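Terminal oxygenase component of carbazole 1,9a-dioxygenase (Sphingomonas, PDB 3GKQ) probably forms the Rieske non-heme iron oxygenase that takes electrons from a ferredoxin and dioxygenates carbazole at its 1 and 9a positions. Local coordinates at residues A[57-62]-A[100-105]. Residues are numbered along the deposited sequence; the frame is centred on the assembly and turned at random.
Sequences LLNRVD and YRWDNG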
loop_
_atom_site.group_PDB
_atom_site.type_symbol
_atom_site.label_atom_id
_atom_site.label_comp_id
_atom_site.label_asym_id
_atom_site.label_seq_id
_atom_site.Cartn_x
_atom_site.Cartn_y
_atom_site.Cartn_z
ATOM N N LEU A 57 10.273 5.082 24.009
ATOM C CA LEU A 57 10.940 3.886 24.515
ATOM C C LEU A 57 10.820 3.885 26.037
ATOM O O LEU A 57 11.224 4.843 26.703
ATOM C CB LEU A 57 12.422 3.873 24.128
ATOM C CG LEU A 57 13.023 2.551 23.622
ATOM C CD1 LEU A 57 14.527 2.586 23.857
ATOM C CD2 LEU A 57 12.409 1.342 24.319
ATOM N N LEU A 58 10.265 2.811 26.580
ATOM C CA LEU A 58 10.084 2.693 28.023
ATOM C C LEU A 58 11.085 1.721 28.644
ATOM O O LEU A 58 11.572 0.807 27.985
ATOM C CB LEU A 58 8.673 2.185 28.335
ATOM C CG LEU A 58 7.464 2.864 27.690
ATOM C CD1 LEU A 58 6.209 2.071 28.040
ATOM C CD2 LEU A 58 7.355 4.298 28.166
ATOM N N ASN A 59 11.385 1.928 29.920
ATOM C CA ASN A 59 12.282 1.040 30.644
ATOM C C ASN A 59 12.073 1.242 32.132
ATOM O O ASN A 59 11.693 2.329 32.577
ATOM C CB ASN A 59 13.748 1.295 30.283
ATOM C CG ASN A 59 14.678 0.223 30.843
ATOM O OD1 ASN A 59 14.284 -0.939 30.993
ATOM N ND2 ASN A 59 15.917 0.602 31.136
ATOM N N ARG A 60 12.300 0.180 32.892
ATOM C CA ARG A 60 12.152 0.231 34.336
ATOM C C ARG A 60 13.536 0.074 34.957
ATOM O O ARG A 60 14.202 -0.946 34.769
ATOM C CB ARG A 60 11.213 -0.885 34.793
ATOM C CG ARG A 60 11.081 -1.035 36.292
ATOM C CD ARG A 60 9.860 -1.873 36.623
ATOM N NE ARG A 60 8.846 -1.040 37.250
ATOM C CZ ARG A 60 7.579 -0.963 36.865
ATOM N NH1 ARG A 60 7.133 -1.672 35.835
ATOM N NH2 ARG A 60 6.757 -0.166 37.519
ATOM N N VAL A 61 13.970 1.108 35.669
ATOM C CA VAL A 61 15.278 1.114 36.315
ATOM C C VAL A 61 15.079 1.301 37.812
ATOM O O VAL A 61 14.548 2.324 38.256
ATOM C CB VAL A 61 16.156 2.257 35.770
ATOM C CG1 VAL A 61 17.543 2.192 36.396
ATOM C CG2 VAL A 61 16.247 2.158 34.255
ATOM N N ASP A 62 15.518 0.312 38.585
ATOM C CA ASP A 62 15.359 0.344 40.032
ATOM C C ASP A 62 13.884 0.538 40.360
ATOM O O ASP A 62 13.520 1.383 41.175
ATOM C CB ASP A 62 16.193 1.468 40.658
ATOM C CG ASP A 62 17.688 1.241 40.500
ATOM O OD1 ASP A 62 18.121 0.069 40.580
ATOM O OD2 ASP A 62 18.430 2.230 40.308
ATOM N N TYR A 100 22.602 7.935 26.314
ATOM C CA TYR A 100 21.655 8.784 27.032
ATOM C C TYR A 100 21.147 8.170 28.333
ATOM O O TYR A 100 20.988 6.957 28.433
ATOM C CB TYR A 100 20.426 9.071 26.153
ATOM C CG TYR A 100 20.710 9.406 24.700
ATOM C CD1 TYR A 100 20.934 8.401 23.759
ATOM C CD2 TYR A 100 20.714 10.729 24.262
ATOM C CE1 TYR A 100 21.148 8.712 22.408
ATOM C CE2 TYR A 100 20.928 11.049 22.923
ATOM C CZ TYR A 100 21.141 10.041 22.003
ATOM O OH TYR A 100 21.339 10.369 20.680
ATOM N N ARG A 101 20.863 9.020 29.317
ATOM C CA ARG A 101 20.320 8.554 30.590
ATOM C C ARG A 101 18.805 8.426 30.462
ATOM O O ARG A 101 18.152 9.282 29.849
ATOM C CB ARG A 101 20.629 9.545 31.717
ATOM C CG ARG A 101 22.078 9.555 32.212
ATOM C CD ARG A 101 22.220 10.513 33.391
ATOM N NE ARG A 101 21.368 10.132 34.517
ATOM C CZ ARG A 101 21.708 9.257 35.463
ATOM N NH1 ARG A 101 22.893 8.662 35.434
ATOM N NH2 ARG A 101 20.857 8.968 36.438
ATOM N N TRP A 102 18.249 7.371 31.052
ATOM C CA TRP A 102 16.811 7.147 31.010
ATOM C C TRP A 102 16.024 8.202 31.777
ATOM O O TRP A 102 14.960 8.636 31.328
ATOM C CB TRP A 102 16.451 5.774 31.587
ATOM C CG TRP A 102 16.864 4.614 30.745
ATOM C CD1 TRP A 102 17.951 3.808 30.930
ATOM C CD2 TRP A 102 16.185 4.112 29.586
ATOM N NE1 TRP A 102 17.991 2.831 29.960
ATOM C CE2 TRP A 102 16.918 2.995 29.120
ATOM C CE3 TRP A 102 15.026 4.498 28.892
ATOM C CZ2 TRP A 102 16.533 2.261 27.993
ATOM C CZ3 TRP A 102 14.642 3.764 27.766
ATOM C CH2 TRP A 102 15.395 2.660 27.331
ATOM N N ASP A 103 16.539 8.622 32.932
ATOM C CA ASP A 103 15.812 9.589 33.744
ATOM C C ASP A 103 15.687 11.003 33.190
ATOM O O ASP A 103 14.680 11.664 33.437
ATOM C CB ASP A 103 16.365 9.627 35.184
ATOM C CG ASP A 103 17.828 10.038 35.261
ATOM O OD1 ASP A 103 18.445 10.344 34.221
ATOM O OD2 ASP A 103 18.360 10.057 36.391
ATOM N N ASN A 104 16.674 11.471 32.435
ATOM C CA ASN A 104 16.591 12.822 31.888
ATOM C C ASN A 104 16.929 12.933 30.401
ATOM O O ASN A 104 16.993 14.035 29.862
ATOM C CB ASN A 104 17.488 13.781 32.688
ATOM C CG ASN A 104 18.951 13.369 32.672
ATOM O OD1 ASN A 104 19.394 12.625 31.795
ATOM N ND2 ASN A 104 19.714 13.867 33.642
ATOM N N GLY A 105 17.144 11.794 29.748
ATOM C CA GLY A 105 17.463 11.791 28.329
ATOM C C GLY A 105 18.762 12.466 27.911
ATOM O O GLY A 105 19.072 12.532 26.719
#
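Trp102 meets Leu57, Asn59 and Val61, the three residues of segment 57-62 whose side chains point across to segment 100-105, and so joins the two small antiparallel sheets of the Rieske domain. Ahead of it, Tyr100 turns to the cluster-binding side, where its OH is hydrogen-bonded to Leu73 N. Arg101 grips Asp103 side-on: NE reaches OD1, and NH2 of Arg101 lies 2.7 Å from Asp103 OD2 in a nearly straight bond (174°), a salt bridge between the residues on either side of Trp102 in the chain. NH1 of Arg101 forms a salt bridge with Glu245 of a neighbouring subunit.

With CG set anti to its carbonyl carbon (chi1 -70°), Trp102 extends its indole along the strand 54-61. Asn59 CB sits over the six-membered ring, 3.4 Å from its centroid and almost on the normal, in a CH-pi contact. Its amide, tilted 56° from the ring plane, carries ND2 over the same face, 3.3 Å from Trp102 NE1; as both are donors, no hydrogen bond joins them. At the far end of the indole, Leu57 CD1 packs 3.6 Å from Trp102 CH2, whereas Val61 CG2 lies 4.1 Å from Trp102 CD1 at the pyrrole end. Ile68 and Ile91 also touch the indole. An alanine in place of Trp102 would probably leave Asn59 without its ring face and open a gap between the two sheets. The side chain of Leu57 lies about 10 Å from those of the cluster ligands Cys72 and Cys93.

With no hydrogen bond crossing between the segments, their adhesion rests on dispersion and CH-pi contact with one buried indole.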